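Local coordinates for protein UDP-galactopyranose mutase (Deinococcus radiodurans, PDB 3HDQ) that probably interconverts UDP-galactopyranose and UDP-galactofuranose with an FAD cofactor bound beside the sugar nucleotide, at residues D266-K271 and E350-A355; D127-L132 and E144-V149. All blocks are in the same frame, centred on the assembly; numbering follows the deposited sequence.

In the fold
Two apolar contacts from distant parts of one chain illustrate how helices are tied to their neighbours away from the flavin. Contact 2 precedes contact 1 along the chain. It joins helix 126-133, which follows strand 118-122 at the border of the mixed sheet, to helix 139-149, and both lean on helix 159-184, whose residues bind the uridine nucleotide. Contact 1 joins the loop after helix 261-264 to helix 340-355, which leads into strand 359-361 of the parallel, Rossmann-type sheet. The contacts lie about 46 Å apart between centres, with nearest atoms about 35 Å apart, so they belong to separate regions of the chain: two short helices packed against helix 159-184, and the FAD-binding fold.

Contact 1: D266-K271 and E350-A355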
loop_
_atom_site.group_PDB
_atom_site.type_symbol
_atom_site.label_atom_id
_atom_site.label_comp_id
_atom_site.label_asym_id
_atom_site.label_seq_id
_atom_site.Cartn_x
_atom_site.Cartn_y
_atom_site.Cartn_z
ATOM N N ASP A 266 -20.040 23.364 8.101
ATOM C CA ASP A 266 -19.382 24.632 7.785
ATOM C C ASP A 266 -19.067 25.490 9.015
ATOM O O ASP A 266 -19.118 26.719 8.945
ATOM C CB ASP A 266 -20.226 25.447 6.793
ATOM C CG ASP A 266 -20.332 24.785 5.418
ATOM O OD1 ASP A 266 -19.381 24.090 4.993
ATOM O OD2 ASP A 266 -21.374 24.975 4.752
ATOM N N PHE A 267 -18.744 24.843 10.133
ATOM C CA PHE A 267 -18.391 25.555 11.361
ATOM C C PHE A 267 -19.427 26.625 11.714
ATOM O O PHE A 267 -19.094 27.661 12.290
ATOM C CB PHE A 267 -16.991 26.166 11.232
ATOM C CG PHE A 267 -15.963 25.206 10.674
ATOM C CD1 PHE A 267 -15.349 24.264 11.493
ATOM C CD2 PHE A 267 -15.626 25.234 9.325
ATOM C CE1 PHE A 267 -14.407 23.374 10.978
ATOM C CE2 PHE A 267 -14.686 24.353 8.802
ATOM C CZ PHE A 267 -14.076 23.415 9.631
ATOM N N CYS A 268 -20.683 26.359 11.369
ATOM C CA CYS A 268 -21.766 27.320 11.580
ATOM C C CYS A 268 -21.984 27.716 13.047
ATOM O O CYS A 268 -22.636 28.721 13.328
ATOM C CB CYS A 268 -23.077 26.829 10.941
ATOM S SG CYS A 268 -23.908 25.455 11.781
ATOM N N TYR A 269 -21.441 26.944 13.982
ATOM C CA TYR A 269 -21.520 27.330 15.389
ATOM C C TYR A 269 -20.143 27.643 15.959
ATOM O O TYR A 269 -19.984 27.727 17.167
ATOM C CB TYR A 269 -22.174 26.249 16.256
ATOM C CG TYR A 269 -23.604 25.885 15.904
ATOM C CD1 TYR A 269 -24.629 26.814 16.005
ATOM C CD2 TYR A 269 -23.929 24.598 15.502
ATOM C CE1 TYR A 269 -25.942 26.473 15.693
ATOM C CE2 TYR A 269 -25.232 24.245 15.188
ATOM C CZ TYR A 269 -26.234 25.186 15.281
ATOM O OH TYR A 269 -27.526 24.836 14.967
ATOM N N GLY A 270 -19.151 27.806 15.091
ATOM C CA GLY A 270 -17.785 28.009 15.539
ATOM C C GLY A 270 -16.986 26.714 15.553
ATOM O O GLY A 270 -17.537 25.630 15.348
ATOM N N LYS A 271 -15.684 26.818 15.799
ATOM C CA LYS A 271 -14.808 25.656 15.729
ATOM C C LYS A 271 -14.969 24.722 16.933
ATOM O O LYS A 271 -14.840 25.159 18.072
ATOM C CB LYS A 271 -13.348 26.100 15.593
ATOM C CG LYS A 271 -12.369 24.938 15.407
ATOM C CD LYS A 271 -12.550 24.260 14.044
ATOM C CE LYS A 271 -11.629 23.044 13.878
ATOM N NZ LYS A 271 -12.127 21.856 14.632
ATOM N N GLU A 350 -24.759 18.122 17.052
ATOM C CA GLU A 350 -25.446 16.845 17.135
ATOM C C GLU A 350 -26.924 16.970 16.771
ATOM O O GLU A 350 -27.496 16.063 16.162
ATOM C CB GLU A 350 -25.289 16.273 18.543
ATOM C CG GLU A 350 -25.999 14.946 18.774
ATOM C CD GLU A 350 -25.747 14.384 20.175
ATOM O OE1 GLU A 350 -25.724 13.146 20.327
ATOM O OE2 GLU A 350 -25.556 15.180 21.122
ATOM N N ALA A 351 -27.544 18.085 17.157
ATOM C CA ALA A 351 -28.936 18.343 16.798
ATOM C C ALA A 351 -29.048 18.507 15.292
ATOM O O ALA A 351 -29.997 18.027 14.680
ATOM C CB ALA A 351 -29.462 19.586 17.506
ATOM N N LEU A 352 -28.075 19.189 14.700
ATOM C CA LEU A 352 -28.007 19.305 13.245
ATOM C C LEU A 352 -27.833 17.925 12.610
ATOM O O LEU A 352 -28.560 17.566 11.688
ATOM C CB LEU A 352 -26.866 20.234 12.820
ATOM C CG LEU A 352 -27.111 21.721 13.039
ATOM C CD1 LEU A 352 -25.943 22.534 12.503
ATOM C CD2 LEU A 352 -28.428 22.147 12.378
ATOM N N ALA A 353 -26.882 17.147 13.125
ATOM C CA ALA A 353 -26.640 15.799 12.620
ATOM C C ALA A 353 -27.907 14.957 12.643
ATOM O O ALA A 353 -28.286 14.384 11.627
ATOM C CB ALA A 353 -25.521 15.108 13.416
ATOM N N ASP A 354 -28.544 14.875 13.811
ATOM C CA ASP A 354 -29.727 14.034 14.001
ATOM C C ASP A 354 -30.836 14.424 13.036
ATOM O O ASP A 354 -31.714 13.614 12.715
ATOM C CB ASP A 354 -30.265 14.153 15.435
ATOM C CG ASP A 354 -29.355 13.497 16.475
ATOM O OD1 ASP A 354 -29.538 13.794 17.674
ATOM O OD2 ASP A 354 -28.465 12.692 16.105
ATOM N N ALA A 355 -30.799 15.673 12.586
ATOM C CA ALA A 355 -31.851 16.183 11.726
ATOM C C ALA A 355 -31.521 16.000 10.245
ATOM O O ALA A 355 -32.419 15.996 9.408
ATOM C CB ALA A 355 -32.114 17.645 12.037
#
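Tyr269 and Leu352 reach for each other from opposite directions, and their meeting carries most of this contact. The methyl CD1 of Leu352 comes obliquely to the phenol ring, with Tyr269 CE2 3.3 Å from it, while Leu352 CG and CD2 lie beside the hydroxyl end, Tyr269 OH being 3.7 Å from Leu352 CG. The same methyl also meets the sulfur of Cys268, with Cys268 SG to Leu352 CD1 at 3.6 Å, so one leucine branch touches both loop side chains. Cys268 holds SG between its backbone N and carbonyl carbon (chi1 73°), a setting that carries the sulfur over a face of the Tyr269 ring, 3.8 Å above its plane and displaced toward the rim. The backbone beneath is a type I beta turn from Phe267 to Gly270, closed by a bond of 2.8 Å from Gly270 N to Phe267 O. The turn starts on the last residue of a Schellman motif that ends the preceding helix, with Asp266 at positive phi as its C-prime residue. It presents Cys268 and Tyr269 to helix 340-355 at the protein surface. Leu352 answers with CD1 anti to its own CA (chi2 -177°), which makes this methyl stand out toward the turn. A serine in place of Tyr269 would probably leave Leu352 CD1 without the ring carbons it touches and Cys268 SG without the ring face beneath it. Tyr269 also has a cation-pi contact with Lys348 and an edge-to-face one with Tyr349, whose hydroxyl hydrogen-bonds Tyr269 N and Gly270 O.

Contact 2: D127-L132 and E144-V149; sequences DTVNRL and EFFASV
Different first torsions bring the neighbouring rings of Phe145 and Phe146 to a single residue, Val129. Phe145 extends CG away from its backbone N (175°), whereas Phe146 keeps CG beside it (-79°), which swings a ring leaving the helix flank round toward the valine. As a result Val129 CG1 reaches Phe145 CE2 at 4.0 Å, and Val129 CG2 lies 3.8 Å from Phe146 CZ and 3.9 Å from Phe146 CE1. Both methyls approach the rings obliquely, and the valine gives one methyl to each ring.

The contact joins helix 126-133 to helix 139-149 near the substrate-binding residues Phe175 and Phe176. Phe146 also packs on Val167 and Leu171 of helix 159-184, the helix that carries both of those phenylalanines, and Thr128 touches Phe175 itself. Within helix 139-149, Ser148 OG donates to Phe145 O at 2.8 Å, tilted 15° from the carbonyl plane, so this hydroxyl is turned back onto its own backbone.

No hydrogen bond or charge pair spans the two segments. Methyl and ring carbons at ordinary van der Waals separation do the joining, which implies that this contact rests on complementary shape and the burial of apolar surface, that of Val129 and Phe146 above all, rather than on directional bonding.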
loop_
_atom_site.group_PDB
_atom_site.type_symbol
_atom_site.label_atom_id
_atom_site.label_comp_id
_atom_site.label_asym_id
_atom_site.label_seq_id
_atom_site.Cartn_x
_atom_site.Cartn_y
_atom_site.Cartn_z
ATOM N N ASP A 127 4.181 -2.041 42.369
ATOM C CA ASP A 127 5.610 -1.902 42.079
ATOM C C ASP A 127 5.964 -0.446 41.821
ATOM O O ASP A 127 7.043 0.013 42.206
ATOM C CB ASP A 127 6.025 -2.761 40.865
ATOM C CG ASP A 127 5.803 -4.251 41.093
ATOM O OD1 ASP A 127 6.176 -4.755 42.168
ATOM O OD2 ASP A 127 5.265 -4.925 40.191
ATOM N N THR A 128 5.063 0.278 41.160
ATOM C CA THR A 128 5.288 1.704 40.906
ATOM C C THR A 128 5.503 2.476 42.212
ATOM O O THR A 128 6.437 3.272 42.338
ATOM C CB THR A 128 4.109 2.361 40.160
ATOM O OG1 THR A 128 3.839 1.643 38.948
ATOM C CG2 THR A 128 4.448 3.796 39.828
ATOM N N VAL A 129 4.617 2.251 43.173
ATOM C CA VAL A 129 4.712 2.918 44.467
ATOM C C VAL A 129 5.968 2.475 45.245
ATOM O O VAL A 129 6.751 3.309 45.699
ATOM C CB VAL A 129 3.442 2.676 45.303
ATOM C CG1 VAL A 129 3.582 3.288 46.696
ATOM C CG2 VAL A 129 2.222 3.238 44.570
ATOM N N ASN A 130 6.160 1.167 45.389
ATOM C CA ASN A 130 7.344 0.676 46.067
ATOM C C ASN A 130 8.626 1.244 45.457
ATOM O O ASN A 130 9.489 1.732 46.168
ATOM C CB ASN A 130 7.356 -0.857 46.094
ATOM C CG ASN A 130 6.383 -1.430 47.130
ATOM O OD1 ASN A 130 5.985 -0.737 48.070
ATOM N ND2 ASN A 130 6.001 -2.693 46.960
ATOM N N ARG A 131 8.736 1.217 44.137
ATOM C CA ARG A 131 9.969 1.639 43.503
ATOM C C ARG A 131 10.192 3.138 43.618
ATOM O O ARG A 131 11.336 3.594 43.756
ATOM C CB ARG A 131 10.041 1.161 42.042
ATOM C CG ARG A 131 10.186 -0.362 41.893
ATOM C CD ARG A 131 10.256 -0.793 40.430
ATOM N NE ARG A 131 11.377 -0.144 39.755
ATOM C CZ ARG A 131 11.486 0.025 38.439
ATOM N NH1 ARG A 131 10.534 -0.412 37.610
ATOM N NH2 ARG A 131 12.556 0.641 37.950
ATOM N N LEU A 132 9.107 3.905 43.571
ATOM C CA LEU A 132 9.208 5.359 43.585
ATOM C C LEU A 132 9.672 5.879 44.943
ATOM O O LEU A 132 10.538 6.751 45.012
ATOM C CB LEU A 132 7.872 6.016 43.198
ATOM C CG LEU A 132 7.910 7.553 43.104
ATOM C CD1 LEU A 132 8.781 7.997 41.942
ATOM C CD2 LEU A 132 6.518 8.148 42.970
ATOM N N GLU A 144 -4.372 0.754 51.685
ATOM C CA GLU A 144 -4.466 1.587 52.875
ATOM C C GLU A 144 -3.632 2.847 52.664
ATOM O O GLU A 144 -4.061 3.957 52.984
ATOM C CB GLU A 144 -4.015 0.794 54.101
ATOM C CG GLU A 144 -4.431 -0.680 54.021
ATOM C CD GLU A 144 -4.209 -1.450 55.315
ATOM O OE1 GLU A 144 -4.992 -1.243 56.274
ATOM O OE2 GLU A 144 -3.267 -2.278 55.362
ATOM N N PHE A 145 -2.445 2.667 52.096
ATOM C CA PHE A 145 -1.597 3.791 51.730
ATOM C C PHE A 145 -2.335 4.785 50.832
ATOM O O PHE A 145 -2.345 5.979 51.118
ATOM C CB PHE A 145 -0.321 3.308 51.035
ATOM C CG PHE A 145 0.541 4.425 50.519
ATOM C CD1 PHE A 145 1.400 5.096 51.367
ATOM C CD2 PHE A 145 0.474 4.815 49.190
ATOM C CE1 PHE A 145 2.189 6.124 50.906
ATOM C CE2 PHE A 145 1.259 5.846 48.719
ATOM C CZ PHE A 145 2.124 6.501 49.576
ATOM N N PHE A 146 -2.942 4.294 49.750
ATOM C CA PHE A 146 -3.710 5.163 48.839
ATOM C C PHE A 146 -4.817 5.911 49.598
ATOM O O PHE A 146 -4.985 7.125 49.444
ATOM C CB PHE A 146 -4.328 4.364 47.681
ATOM C CG PHE A 146 -3.357 4.023 46.573
ATOM C CD1 PHE A 146 -2.268 4.844 46.300
ATOM C CD2 PHE A 146 -3.554 2.895 45.784
ATOM C CE1 PHE A 146 -1.384 4.534 45.276
ATOM C CE2 PHE A 146 -2.674 2.584 44.746
ATOM C CZ PHE A 146 -1.587 3.404 44.501
ATOM N N ALA A 147 -5.561 5.168 50.413
ATOM C CA ALA A 147 -6.592 5.735 51.275
ATOM C C ALA A 147 -6.062 6.905 52.102
ATOM O O ALA A 147 -6.745 7.913 52.280
ATOM C CB ALA A 147 -7.165 4.652 52.189
ATOM N N SER A 148 -4.829 6.774 52.582
ATOM C CA SER A 148 -4.242 7.763 53.483
ATOM C C SER A 148 -3.749 9.049 52.801
ATOM O O SER A 148 -3.494 10.042 53.480
ATOM C CB SER A 148 -3.092 7.137 54.281
ATOM O OG SER A 148 -1.847 7.279 53.603
ATOM N N VAL A 149 -3.587 9.043 51.478
ATOM C CA VAL A 149 -3.156 10.266 50.793
ATOM C C VAL A 149 -4.272 10.851 49.926
ATOM O O VAL A 149 -4.215 12.009 49.508
ATOM C CB VAL A 149 -1.885 10.055 49.930
ATOM C CG1 VAL A 149 -0.664 9.786 50.814
ATOM C CG2 VAL A 149 -2.097 8.933 48.921
#